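Local coordinates for clavulanic acid biosynthesis oligopeptide binding protein 2 (Streptomyces clavuligerus, PDB 2WOL) that probably binds oligopeptides or related ligands as a family 5 solute-binding protein of the clavulanic acid biosynthetic pathway, at residues P537-V542 / Q554-A559; I141-D146 / L176-S181; Q326-K331 / E411-V416; Y109-P114 / R197-G202. All coordinates share one frame; numbering follows the deposited sequence. Where two conformers were deposited one is given.

Contact 1. Residues P537-V542 / Q554-A559; sequences PWVTNV and QAMGLA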
loop_
_atom_site.group_PDB
_atom_site.type_symbol
_atom_site.label_atom_id
_atom_site.label_comp_id
_atom_site.label_asym_id
_atom_site.label_seq_id
_atom_site.Cartn_x
_atom_site.Cartn_y
_atom_site.Cartn_z
ATOM N N PRO A 537 20.422 17.366 -1.549
ATOM C CA PRO A 537 21.689 16.748 -1.116
ATOM C C PRO A 537 22.078 16.924 0.364
ATOM O O PRO A 537 22.934 16.183 0.866
ATOM C CB PRO A 537 22.728 17.389 -2.048
ATOM C CG PRO A 537 22.122 18.693 -2.462
ATOM C CD PRO A 537 20.638 18.451 -2.526
ATOM N N TRP A 538 21.456 17.885 1.047
ATOM C CA TRP A 538 21.740 18.141 2.467
ATOM C C TRP A 538 20.898 17.303 3.425
ATOM O O TRP A 538 21.043 17.414 4.642
ATOM C CB TRP A 538 21.564 19.620 2.801
ATOM C CG TRP A 538 20.219 20.153 2.434
ATOM C CD1 TRP A 538 19.074 20.097 3.180
ATOM C CD2 TRP A 538 19.878 20.827 1.220
ATOM N NE1 TRP A 538 18.039 20.700 2.500
ATOM C CE2 TRP A 538 18.507 21.155 1.295
ATOM C CE3 TRP A 538 20.603 21.189 0.076
ATOM C CZ2 TRP A 538 17.844 21.830 0.267
ATOM C CZ3 TRP A 538 19.943 21.862 -0.942
ATOM C CH2 TRP A 538 18.577 22.171 -0.840
ATOM N N VAL A 539 20.010 16.479 2.880
ATOM C CA VAL A 539 19.242 15.551 3.701
ATOM C C VAL A 539 20.076 14.294 3.912
ATOM O O VAL A 539 20.625 13.733 2.962
ATOM C CB VAL A 539 17.873 15.209 3.068
ATOM C CG1 VAL A 539 17.025 14.390 4.030
ATOM C CG2 VAL A 539 17.131 16.495 2.684
ATOM N N THR A 540 20.186 13.871 5.165
ATOM C CA THR A 540 21.003 12.718 5.510
ATOM C C THR A 540 20.150 11.459 5.665
ATOM O O THR A 540 18.969 11.542 6.013
ATOM C CB THR A 540 21.806 12.959 6.806
ATOM O OG1 THR A 540 20.908 13.183 7.894
ATOM C CG2 THR A 540 22.722 14.171 6.656
ATOM N N ASN A 541 20.751 10.301 5.399
ATOM C CA ASN A 541 20.100 9.000 5.559
ATOM C C ASN A 541 18.846 8.832 4.712
ATOM O O ASN A 541 17.808 8.367 5.199
ATOM C CB ASN A 541 19.786 8.712 7.029
ATOM C CG ASN A 541 20.965 8.978 7.935
ATOM O OD1 ASN A 541 21.983 8.295 7.866
ATOM N ND2 ASN A 541 20.841 9.990 8.780
ATOM N N VAL A 542 18.955 9.197 3.438
ATOM C CA VAL A 542 17.847 9.043 2.501
ATOM C C VAL A 542 17.892 7.671 1.839
ATOM O O VAL A 542 18.907 7.289 1.252
ATOM C CB VAL A 542 17.855 10.138 1.415
ATOM C CG1 VAL A 542 16.661 9.965 0.478
ATOM C CG2 VAL A 542 17.824 11.518 2.040
ATOM N N GLN A 554 11.371 9.024 8.616
ATOM C CA GLN A 554 11.798 8.991 10.015
ATOM C C GLN A 554 13.313 8.826 10.187
ATOM O O GLN A 554 13.863 9.204 11.215
ATOM C CB GLN A 554 11.031 7.917 10.799
ATOM C CG GLN A 554 11.387 6.475 10.464
ATOM C CD GLN A 554 12.603 5.980 11.219
ATOM O OE1 GLN A 554 12.924 6.486 12.298
ATOM N NE2 GLN A 554 13.283 4.979 10.667
ATOM N N ALA A 555 13.968 8.256 9.179
ATOM C CA ALA A 555 15.409 8.006 9.240
ATOM C C ALA A 555 16.248 9.240 8.902
ATOM O O ALA A 555 17.450 9.272 9.174
ATOM C CB ALA A 555 15.776 6.863 8.315
ATOM N N MET A 556 15.612 10.250 8.317
ATOM C CA MET A 556 16.322 11.394 7.754
ATOM C C MET A 556 16.825 12.365 8.805
ATOM O O MET A 556 16.218 12.530 9.859
ATOM C CB MET A 556 15.423 12.147 6.782
ATOM C CG MET A 556 15.094 11.379 5.532
ATOM S SD MET A 556 13.846 12.244 4.579
ATOM C CE MET A 556 13.766 11.170 3.149
ATOM N N GLY A 557 17.940 13.016 8.489
ATOM C CA GLY A 557 18.421 14.155 9.263
ATOM C C GLY A 557 18.819 15.289 8.339
ATOM O O GLY A 557 18.549 15.252 7.136
ATOM N N LEU A 558 19.471 16.294 8.913
ATOM C CA LEU A 558 19.962 17.444 8.160
ATOM C C LEU A 558 21.470 17.548 8.327
ATOM O O LEU A 558 21.996 17.319 9.422
ATOM C CB LEU A 558 19.302 18.744 8.645
ATOM C CG LEU A 558 17.806 19.011 8.407
ATOM C CD1 LEU A 558 17.430 18.799 6.937
ATOM C CD2 LEU A 558 16.901 18.190 9.336
ATOM N N ALA A 559 22.160 17.879 7.239
ATOM C CA ALA A 559 23.601 18.109 7.288
ATOM C C ALA A 559 23.895 19.432 7.990
ATOM O O ALA A 559 23.107 20.378 7.903
ATOM C CB ALA A 559 24.186 18.106 5.887
HETATM O O HOH W 1 22.052 14.552 10.080
#
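T540 OG1 lies directly against the backbone of G557, 3.0 Å from G557 CA, an approach possible because the glycine has no side chain on that face of the two-stranded sheet. T540 and G557 form an antiparallel hydrogen-bonded pair, and the threonine torsion explains the closeness: OG1 sits between its own backbone N and carbonyl carbon (chi1 61°), while CG2 heads for the backbone of A559, 3.8 Å from A559 N. The pairing itself rests on main-chain bonds. T540 N donates to G557 O over 2.9 Å and is nearly straight at 172°; G557 N returns a bond to T540 O. One step beyond the V539-L558 non-hydrogen-bonded pair, A559 N donates to W538 O.

The V539-L558 face is apolar. V539 CG1 packs 3.9 Å from M556 SD, and the extended M556 chain carries CE on to V542 CG1 at 4.1 Å; I271 of strand 271-272 touches both V539 and M556. At the other end, L558 CD1 meets the edge of the W538 ring, whose NE1 bonds D270. N541 takes a left-handed backbone (phi 60°), and with V542 it faces V25 in a G1 beta bulge; its ND2 bonds S28 O.

Water 1 joins T540 OG1 and L558 O, 2.8 Å from each, and R30 also bonds that carbonyl. The paired side chains thus differ by face: the T540 hydroxyl meets water on one, while V539 and L558 make apolar contacts on the other, with M556 packed against V539.

Contact 2. Residues I141-D146 / L176-S181; sequences IPLLDD and LTRPFS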
loop_
_atom_site.group_PDB
_atom_site.type_symbol
_atom_site.label_atom_id
_atom_site.label_comp_id
_atom_site.label_asym_id
_atom_site.label_seq_id
_atom_site.Cartn_x
_atom_site.Cartn_y
_atom_site.Cartn_z
ATOM N N ILE A 141 -10.485 -7.273 12.259
ATOM C CA ILE A 141 -11.859 -7.585 12.661
ATOM C C ILE A 141 -12.236 -9.063 12.437
ATOM O O ILE A 141 -12.582 -9.746 13.397
ATOM C CB ILE A 141 -12.896 -6.589 12.054
ATOM C CG1 ILE A 141 -12.654 -5.175 12.608
ATOM C CG2 ILE A 141 -14.326 -7.051 12.341
ATOM C CD1 ILE A 141 -13.591 -4.093 12.060
ATOM N N PRO A 142 -12.154 -9.574 11.189
ATOM C CA PRO A 142 -12.484 -11.003 11.037
ATOM C C PRO A 142 -11.549 -11.958 11.788
ATOM O O PRO A 142 -11.961 -13.064 12.152
ATOM C CB PRO A 142 -12.386 -11.240 9.525
ATOM C CG PRO A 142 -11.586 -10.105 8.997
ATOM C CD PRO A 142 -11.824 -8.941 9.895
ATOM N N LEU A 143 -10.309 -11.535 12.019
ATOM C CA LEU A 143 -9.339 -12.373 12.718
ATOM C C LEU A 143 -9.598 -12.471 14.220
ATOM O O LEU A 143 -9.146 -13.418 14.865
ATOM C CB LEU A 143 -7.911 -11.881 12.461
ATOM C CG LEU A 143 -7.347 -12.110 11.058
ATOM C CD1 LEU A 143 -6.023 -11.386 10.919
ATOM C CD2 LEU A 143 -7.186 -13.598 10.757
ATOM N N LEU A 144 -10.322 -11.500 14.773
ATOM C CA LEU A 144 -10.524 -11.441 16.227
ATOM C C LEU A 144 -11.982 -11.487 16.689
ATOM O O LEU A 144 -12.250 -11.712 17.872
ATOM C CB LEU A 144 -9.819 -10.213 16.816
ATOM C CG LEU A 144 -8.287 -10.200 16.738
ATOM C CD1 LEU A 144 -7.750 -8.831 17.079
ATOM C CD2 LEU A 144 -7.663 -11.267 17.640
ATOM N N ASP A 145 -12.916 -11.284 15.768
ATOM C CA ASP A 145 -14.336 -11.252 16.117
ATOM C C ASP A 145 -14.941 -12.651 16.218
ATOM O O ASP A 145 -14.691 -13.515 15.369
ATOM C CB ASP A 145 -15.118 -10.427 15.093
ATOM C CG ASP A 145 -16.356 -9.770 15.681
ATOM O OD1 ASP A 145 -16.463 -9.665 16.922
ATOM O OD2 ASP A 145 -17.215 -9.331 14.890
ATOM N N ASP A 146 -15.744 -12.858 17.257
ATOM C CA ASP A 146 -16.541 -14.065 17.401
ATOM C C ASP A 146 -17.900 -13.828 16.740
ATOM O O ASP A 146 -18.697 -13.032 17.236
ATOM C CB ASP A 146 -16.715 -14.405 18.884
ATOM C CG ASP A 146 -17.463 -15.714 19.112
ATOM O OD1 ASP A 146 -17.983 -16.306 18.145
ATOM O OD2 ASP A 146 -17.530 -16.141 20.282
ATOM N N LEU A 176 -6.516 -15.915 17.435
ATOM C CA LEU A 176 -7.149 -15.667 16.143
ATOM C C LEU A 176 -8.212 -16.701 15.806
ATOM O O LEU A 176 -8.176 -17.825 16.303
ATOM C CB LEU A 176 -6.097 -15.584 15.024
ATOM C CG LEU A 176 -4.857 -14.708 15.255
ATOM C CD1 LEU A 176 -3.953 -14.717 14.029
ATOM C CD2 LEU A 176 -5.215 -13.286 15.648
ATOM N N THR A 177 -9.157 -16.306 14.957
ATOM C CA THR A 177 -10.251 -17.179 14.531
ATOM C C THR A 177 -9.794 -18.208 13.497
ATOM O O THR A 177 -10.514 -19.165 13.204
ATOM C CB THR A 177 -11.416 -16.363 13.936
ATOM O OG1 THR A 177 -10.930 -15.549 12.861
ATOM C CG2 THR A 177 -12.049 -15.468 14.996
ATOM N N ARG A 178 -8.600 -17.995 12.947
ATOM C CA ARG A 178 -8.029 -18.847 11.905
ATOM C C ARG A 178 -6.519 -18.611 11.872
ATOM O O ARG A 178 -6.053 -17.584 12.364
ATOM C CB ARG A 178 -8.653 -18.516 10.541
ATOM C CG ARG A 178 -8.383 -17.090 10.048
ATOM C CD ARG A 178 -9.477 -16.581 9.119
ATOM N NE ARG A 178 -10.760 -16.454 9.812
ATOM C CZ ARG A 178 -11.799 -15.748 9.370
ATOM N NH1 ARG A 178 -11.726 -15.079 8.227
ATOM N NH2 ARG A 178 -12.918 -15.711 10.082
ATOM N N PRO A 179 -5.745 -19.562 11.313
ATOM C CA PRO A 179 -4.310 -19.316 11.180
ATOM C C PRO A 179 -4.036 -18.091 10.304
ATOM O O PRO A 179 -4.719 -17.880 9.301
ATOM C CB PRO A 179 -3.795 -20.586 10.495
ATOM C CG PRO A 179 -4.812 -21.625 10.810
ATOM C CD PRO A 179 -6.117 -20.893 10.800
ATOM N N PHE A 180 -3.055 -17.287 10.701
ATOM C CA PHE A 180 -2.674 -16.118 9.919
ATOM C C PHE A 180 -1.168 -15.883 9.985
ATOM O O PHE A 180 -0.658 -15.291 10.938
ATOM C CB PHE A 180 -3.452 -14.868 10.357
ATOM C CG PHE A 180 -3.369 -13.740 9.369
ATOM C CD1 PHE A 180 -4.145 -13.762 8.215
ATOM C CD2 PHE A 180 -2.504 -12.672 9.575
ATOM C CE1 PHE A 180 -4.066 -12.741 7.283
ATOM C CE2 PHE A 180 -2.421 -11.643 8.649
ATOM C CZ PHE A 180 -3.202 -11.679 7.498
ATOM N N SER A 181 -0.475 -16.341 8.944
ATOM C CA SER A 181 0.987 -16.310 8.878
ATOM C C SER A 181 1.577 -14.902 9.018
ATOM O O SER A 181 2.694 -14.739 9.508
ATOM C CB SER A 181 1.476 -16.944 7.567
ATOM O OG SER A 181 0.934 -16.279 6.436
#
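L143 packs its branched tip against F180 and R178. Its CB stays at a distance, 4.4 Å from L176 CD2, and CG, anti to the carbonyl carbon (chi1 -71°), leads to two methyls with different partners. CD1 stands over the centre of the F180 ring in a CH-pi contact, 3.9 Å from the F180 ring centroid and only 13° off the ring normal. CD2 turns to the aliphatic part of the arginine, 3.8 Å from R178 CG, and also meets F180 CB at 4.0 Å. The leucine crosses both partners at about a right angle.

T177 binds carbonyls at the C-terminal end of helix 140-144 through hydroxyl and amide. T177 OG1 donates to P142 O over 2.8 Å, in the carbonyl plane and on a lone pair, and T177 N donates to L143 O over 2.9 Å. P142 O also lies over one face of the R178 guanidinium, toward its rim. L144 CD2 touches L176 CD2 at 3.7 Å.

The contact joins this helix end to the loop between strand 171-175 and helix 183-186. L186 of helix 183-186 touches L143 and F180, V124 of helix 117-127 touches L144, and L498 of helix 488-499 lies against F180.

Contact 3. Residues Q326-K331 / E411-V416; sequences QYAADK and ESLARV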
loop_
_atom_site.group_PDB
_atom_site.type_symbol
_atom_site.label_atom_id
_atom_site.label_comp_id
_atom_site.label_asym_id
_atom_site.label_seq_id
_atom_site.Cartn_x
_atom_site.Cartn_y
_atom_site.Cartn_z
ATOM N N GLN A 326 -6.687 -10.741 -23.368
ATOM C CA GLN A 326 -5.289 -10.826 -22.945
ATOM C C GLN A 326 -4.355 -10.893 -24.159
ATOM O O GLN A 326 -3.375 -10.159 -24.224
ATOM C CB GLN A 326 -5.059 -12.027 -22.027
ATOM C CG GLN A 326 -5.999 -12.105 -20.815
ATOM C CD GLN A 326 -5.339 -11.780 -19.483
ATOM O OE1 GLN A 326 -4.131 -11.532 -19.399
ATOM N NE2 GLN A 326 -6.135 -11.815 -18.422
ATOM N N TYR A 327 -4.673 -11.752 -25.126
ATOM C CA TYR A 327 -3.841 -11.895 -26.324
ATOM C C TYR A 327 -3.799 -10.634 -27.182
ATOM O O TYR A 327 -2.774 -10.340 -27.798
ATOM C CB TYR A 327 -4.327 -13.059 -27.188
ATOM C CG TYR A 327 -3.930 -14.432 -26.700
ATOM C CD1 TYR A 327 -4.900 -15.380 -26.376
ATOM C CD2 TYR A 327 -2.589 -14.795 -26.588
ATOM C CE1 TYR A 327 -4.551 -16.646 -25.938
ATOM C CE2 TYR A 327 -2.225 -16.064 -26.149
ATOM C CZ TYR A 327 -3.212 -16.989 -25.827
ATOM O OH TYR A 327 -2.868 -18.252 -25.391
ATOM N N ALA A 328 -4.917 -9.905 -27.236
ATOM C CA ALA A 328 -5.033 -8.724 -28.099
ATOM C C ALA A 328 -4.559 -7.426 -27.444
ATOM O O ALA A 328 -4.646 -6.357 -28.043
ATOM C CB ALA A 328 -6.463 -8.575 -28.615
ATOM N N ALA A 329 -4.054 -7.525 -26.220
ATOM C CA ALA A 329 -3.512 -6.366 -25.523
ATOM C C ALA A 329 -2.189 -5.951 -26.157
ATOM O O ALA A 329 -1.264 -6.756 -26.271
ATOM C CB ALA A 329 -3.317 -6.681 -24.039
ATOM N N ASP A 330 -2.114 -4.698 -26.597
ATOM C CA ASP A 330 -0.854 -4.145 -27.080
ATOM C C ASP A 330 -0.118 -3.597 -25.865
ATOM O O ASP A 330 -0.364 -2.471 -25.438
ATOM C CB ASP A 330 -1.109 -3.051 -28.125
ATOM C CG ASP A 330 0.176 -2.487 -28.726
ATOM O OD1 ASP A 330 1.245 -2.591 -28.093
ATOM O OD2 ASP A 330 0.103 -1.928 -29.840
ATOM N N LYS A 331 0.775 -4.411 -25.306
ATOM C CA LYS A 331 1.439 -4.082 -24.040
ATOM C C LYS A 331 2.327 -2.845 -24.151
ATOM O O LYS A 331 2.514 -2.117 -23.175
ATOM C CB LYS A 331 2.262 -5.270 -23.530
ATOM C CG LYS A 331 1.488 -6.583 -23.278
ATOM C CD LYS A 331 0.372 -6.472 -22.223
ATOM C CE LYS A 331 0.891 -6.091 -20.836
ATOM N NZ LYS A 331 1.762 -7.129 -20.203
ATOM N N GLU A 411 -8.216 0.813 -28.427
ATOM C CA GLU A 411 -7.427 0.714 -29.650
ATOM C C GLU A 411 -6.884 -0.704 -29.880
ATOM O O GLU A 411 -6.940 -1.223 -31.001
ATOM C CB GLU A 411 -6.286 1.736 -29.618
ATOM C CG GLU A 411 -5.501 1.851 -30.916
ATOM C CD GLU A 411 -4.465 2.970 -30.893
ATOM O OE1 GLU A 411 -4.617 3.935 -30.110
ATOM O OE2 GLU A 411 -3.493 2.881 -31.667
ATOM N N SER A 412 -6.372 -1.324 -28.816
ATOM C CA SER A 412 -5.833 -2.684 -28.885
ATOM C C SER A 412 -6.893 -3.665 -29.358
ATOM O O SER A 412 -6.673 -4.430 -30.290
ATOM C CB SER A 412 -5.326 -3.144 -27.512
ATOM O OG SER A 412 -4.225 -2.376 -27.055
ATOM N N LEU A 413 -8.050 -3.625 -28.703
ATOM C CA LEU A 413 -9.082 -4.634 -28.901
ATOM C C LEU A 413 -9.878 -4.448 -30.186
ATOM O O LEU A 413 -10.434 -5.408 -30.717
ATOM C CB LEU A 413 -10.015 -4.683 -27.686
ATOM C CG LEU A 413 -9.370 -4.965 -26.321
ATOM C CD1 LEU A 413 -10.433 -5.221 -25.267
ATOM C CD2 LEU A 413 -8.388 -6.129 -26.383
ATOM N N ALA A 414 -9.925 -3.215 -30.690
ATOM C CA ALA A 414 -10.618 -2.926 -31.953
ATOM C C ALA A 414 -10.036 -3.735 -33.112
ATOM O O ALA A 414 -10.732 -4.033 -34.082
ATOM C CB ALA A 414 -10.568 -1.439 -32.264
ATOM N N ARG A 415 -8.763 -4.106 -32.992
ATOM C CA ARG A 415 -8.057 -4.863 -34.028
ATOM C C ARG A 415 -8.634 -6.260 -34.280
ATOM O O ARG A 415 -8.402 -6.841 -35.344
ATOM C CB ARG A 415 -6.568 -4.967 -33.687
ATOM C CG ARG A 415 -5.864 -3.621 -33.591
ATOM C CD ARG A 415 -4.405 -3.775 -33.188
ATOM N NE ARG A 415 -4.268 -4.411 -31.878
ATOM C CZ ARG A 415 -3.128 -4.883 -31.381
ATOM N NH1 ARG A 415 -1.999 -4.803 -32.081
ATOM N NH2 ARG A 415 -3.117 -5.446 -30.178
ATOM N N VAL A 416 -9.372 -6.793 -33.306
ATOM C CA VAL A 416 -10.014 -8.107 -33.442
ATOM C C VAL A 416 -11.544 -8.007 -33.327
ATOM O O VAL A 416 -12.230 -8.992 -33.043
ATOM C CB VAL A 416 -9.432 -9.149 -32.443
ATOM C CG1 VAL A 416 -7.961 -9.414 -32.746
ATOM C CG2 VAL A 416 -9.615 -8.696 -30.993
#
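A328 and D330 approach L413 and S412 with CA-CA separations of 5.8 Å (A328 to L413) and 5.5 Å (D330 to S412), where the chain leaving helix 319-327 passes the C-terminal part of helix 401-414. A329 breaks from helical geometry (psi 123°), and D330 then occupies the N-cap position of the next helix, its OD1 accepting from L333 N. The short connection between the two helices therefore turns both a carbonyl, A328 O, and an amide, D330 N, toward segment 411-416.

R415 takes the carbonyl. Its chain bends at chi3, and the guanidinium is held in place by two acceptors near its plane: NE donates to S412 O over 2.9 Å, nearly straight at 173° and on a lone pair, while NH2 donates to A328 O over 2.8 Å in a more bent bond of 140°. R372 O is a further acceptor for NH2. S412 takes the amide, its OG accepting from D330 N at 3.2 Å and bonding A408 O within its own helix. D330 OD2 is 4.2 Å from R415 NH1 but well out of the guanidinium plane, a proximity of charge alone; its salt bridge is with R372. Beside these bonds, A328 CB packs against L413 CD2 at 3.8 Å and V416 CG2 at 4.0 Å.

Hydrogen bonds and a small apolar patch thus join the turn between helices 319-327 and 331-337 to helix 401-414. L333 of helix 331-337 touches S412, L375 of helix 375-384 lies against R415 and R379 of that helix bonds R415 O, while A329 faces away to L524 of strand 523-534.

Contact 4. Residues Y109-P114 / R197-G202; sequences YDDGTP and RRSDTG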
loop_
_atom_site.group_PDB
_atom_site.type_symbol
_atom_site.label_atom_id
_atom_site.label_comp_id
_atom_site.label_asym_id
_atom_site.label_seq_id
_atom_site.Cartn_x
_atom_site.Cartn_y
_atom_site.Cartn_z
ATOM N N TYR A 109 4.183 7.656 27.051
ATOM C CA TYR A 109 3.629 8.567 26.052
ATOM C C TYR A 109 4.166 9.978 26.250
ATOM O O TYR A 109 4.817 10.267 27.255
ATOM C CB TYR A 109 2.100 8.615 26.134
ATOM C CG TYR A 109 1.420 7.302 25.855
ATOM C CD1 TYR A 109 0.943 6.510 26.897
ATOM C CD2 TYR A 109 1.253 6.847 24.546
ATOM C CE1 TYR A 109 0.320 5.304 26.643
ATOM C CE2 TYR A 109 0.630 5.641 24.283
ATOM C CZ TYR A 109 0.168 4.876 25.337
ATOM O OH TYR A 109 -0.449 3.682 25.090
ATOM N N ASP A 110 3.856 10.854 25.299
ATOM C CA ASP A 110 4.275 12.259 25.332
ATOM C C ASP A 110 3.803 13.047 26.562
ATOM O O ASP A 110 4.355 14.106 26.865
ATOM C CB ASP A 110 3.813 12.971 24.060
ATOM C CG ASP A 110 2.306 13.041 23.953
ATOM O OD1 ASP A 110 1.661 11.970 23.942
ATOM O OD2 ASP A 110 1.771 14.166 23.875
ATOM N N ASP A 111 2.778 12.539 27.247
ATOM C CA ASP A 111 2.263 13.179 28.460
ATOM C C ASP A 111 2.884 12.599 29.734
ATOM O O ASP A 111 2.500 12.972 30.846
ATOM C CB ASP A 111 0.728 13.099 28.509
ATOM C CG ASP A 111 0.206 11.674 28.661
ATOM O OD1 ASP A 111 0.995 10.707 28.582
ATOM O OD2 ASP A 111 -1.015 11.523 28.863
ATOM N N GLY A 112 3.835 11.682 29.562
ATOM C CA GLY A 112 4.572 11.096 30.680
ATOM C C GLY A 112 3.937 9.853 31.281
ATOM O O GLY A 112 4.530 9.214 32.153
ATOM N N THR A 113 2.742 9.501 30.810
ATOM C CA THR A 113 2.004 8.348 31.338
ATOM C C THR A 113 2.507 7.031 30.722
ATOM O O THR A 113 3.063 7.038 29.622
ATOM C CB THR A 113 0.479 8.502 31.126
ATOM O OG1 THR A 113 0.184 8.518 29.724
ATOM C CG2 THR A 113 -0.035 9.787 31.768
ATOM N N PRO A 114 2.331 5.898 31.435
ATOM C CA PRO A 114 2.899 4.620 30.999
ATOM C C PRO A 114 2.183 3.959 29.823
ATOM O O PRO A 114 0.952 4.018 29.723
ATOM C CB PRO A 114 2.754 3.724 32.241
ATOM C CG PRO A 114 2.331 4.627 33.354
ATOM C CD PRO A 114 1.616 5.754 32.714
ATOM N N ARG A 197 -6.869 4.164 26.862
ATOM C CA ARG A 197 -8.302 4.456 26.970
ATOM C C ARG A 197 -8.563 5.797 27.670
ATOM O O ARG A 197 -9.459 6.549 27.267
ATOM C CB ARG A 197 -9.071 3.324 27.662
ATOM C CG ARG A 197 -10.584 3.545 27.647
ATOM C CD ARG A 197 -11.332 2.581 28.554
ATOM N NE ARG A 197 -11.724 1.351 27.866
ATOM C CZ ARG A 197 -12.777 1.232 27.058
ATOM N NH1 ARG A 197 -13.561 2.274 26.805
ATOM N NH2 ARG A 197 -13.043 0.065 26.494
ATOM N N ARG A 198 -7.758 6.108 28.689
ATOM C CA ARG A 198 -7.884 7.371 29.430
ATOM C C ARG A 198 -7.841 8.639 28.562
ATOM O O ARG A 198 -8.443 9.654 28.918
ATOM C CB ARG A 198 -6.834 7.462 30.544
ATOM C CG ARG A 198 -5.399 7.325 30.051
ATOM C CD ARG A 198 -4.373 7.464 31.164
ATOM N NE ARG A 198 -3.035 7.277 30.607
ATOM C CZ ARG A 198 -2.419 6.102 30.488
ATOM N NH1 ARG A 198 -2.989 4.989 30.920
ATOM N NH2 ARG A 198 -1.214 6.041 29.938
ATOM N N SER A 199 -7.121 8.578 27.441
ATOM C CA SER A 199 -6.960 9.735 26.552
ATOM C C SER A 199 -7.746 9.591 25.256
ATOM O O SER A 199 -7.658 10.448 24.377
ATOM C CB SER A 199 -5.481 9.962 26.225
ATOM O OG SER A 199 -4.734 10.252 27.392
ATOM N N ASP A 200 -8.509 8.510 25.142
ATOM C CA ASP A 200 -9.243 8.229 23.908
ATOM C C ASP A 200 -10.545 9.023 23.820
ATOM O O ASP A 200 -11.579 8.617 24.366
ATOM C CB ASP A 200 -9.496 6.723 23.746
ATOM C CG ASP A 200 -10.137 6.378 22.408
ATOM O OD1 ASP A 200 -10.250 7.272 21.539
ATOM O OD2 ASP A 200 -10.536 5.210 22.231
ATOM N N THR A 201 -10.477 10.145 23.109
ATOM C CA THR A 201 -11.623 11.020 22.878
ATOM C C THR A 201 -12.454 10.597 21.652
ATOM O O THR A 201 -13.245 11.386 21.124
ATOM C CB THR A 201 -11.176 12.492 22.720
ATOM O OG1 THR A 201 -10.077 12.559 21.804
ATOM C CG2 THR A 201 -10.734 13.068 24.052
ATOM N N GLY A 202 -12.266 9.358 21.199
ATOM C CA GLY A 202 -13.096 8.779 20.137
ATOM C C GLY A 202 -12.997 9.504 18.808
ATOM O O GLY A 202 -11.913 9.620 18.238
HETATM O O HOH W 2 -2.777 9.543 29.016
HETATM O O HOH W 3 -1.498 2.692 30.079
#
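An Asx turn at D111, overlapping the end of the type I beta turn from Y109 to G112, presents T113 to R198 of the 3-10 segment 197-199. D111 CG lies between its backbone N and carbonyl carbon (chi1 66°), and OD1 accepts twice from the same residue: from T113 N at 3.1 Å, met from above the carboxylate plane, and from T113 OG1 at 2.6 Å on the syn side. With its proton committed to D111, T113 OG1 serves as acceptor to the arginine.

R198 runs extended from CG to NE and reaches T113 tip to tip. A single nitrogen makes both direct bonds: R198 NH2 donates to T113 OG1 over 2.9 Å (158°) and to P114 O over 3.0 Å, each acceptor close to the guanidinium plane. The Y109 ring crosses the arginine obliquely, the two planes 69° apart, and its OH bonds D119.

Two waters extend the attachment. Water 2 accepts from R198 NE at 2.8 Å, donates to D111 OD2 at 2.7 Å and bonds S199 OG. Water 3 accepts from R198 NH1 at 2.9 Å and donates to P114 O, closing a ring with NH2.

Both R198 and S199 touch a crystal neighbour, which may influence their positions. The two loops meet mainly through one guanidinium and its waters, and the nearby D111 carboxylate would be expected to strengthen T113 OG1 as an acceptor for that positive charge.

How the contacts relate
Contacts 1 and 3 are buried, contact 2 is partly so, and contact 4 lies at the surface. Their chemistry differs with the elements they join: contact 1 is strand pairing by main-chain bonds, contacts 2 and 3 mix main-chain and side-chain hydrogen bonds with apolar packing at helix ends, and contact 4 relies on an arginine and bridging waters. Contact 2 is nested within the chain loop that contact 4 closes, and both border helix 117-127: V124 touches L144, while D119 bonds Y109. No two contacts touch. Contacts 3 and 4 lie on opposite sides of the chain's centre, with centres 57 Å apart.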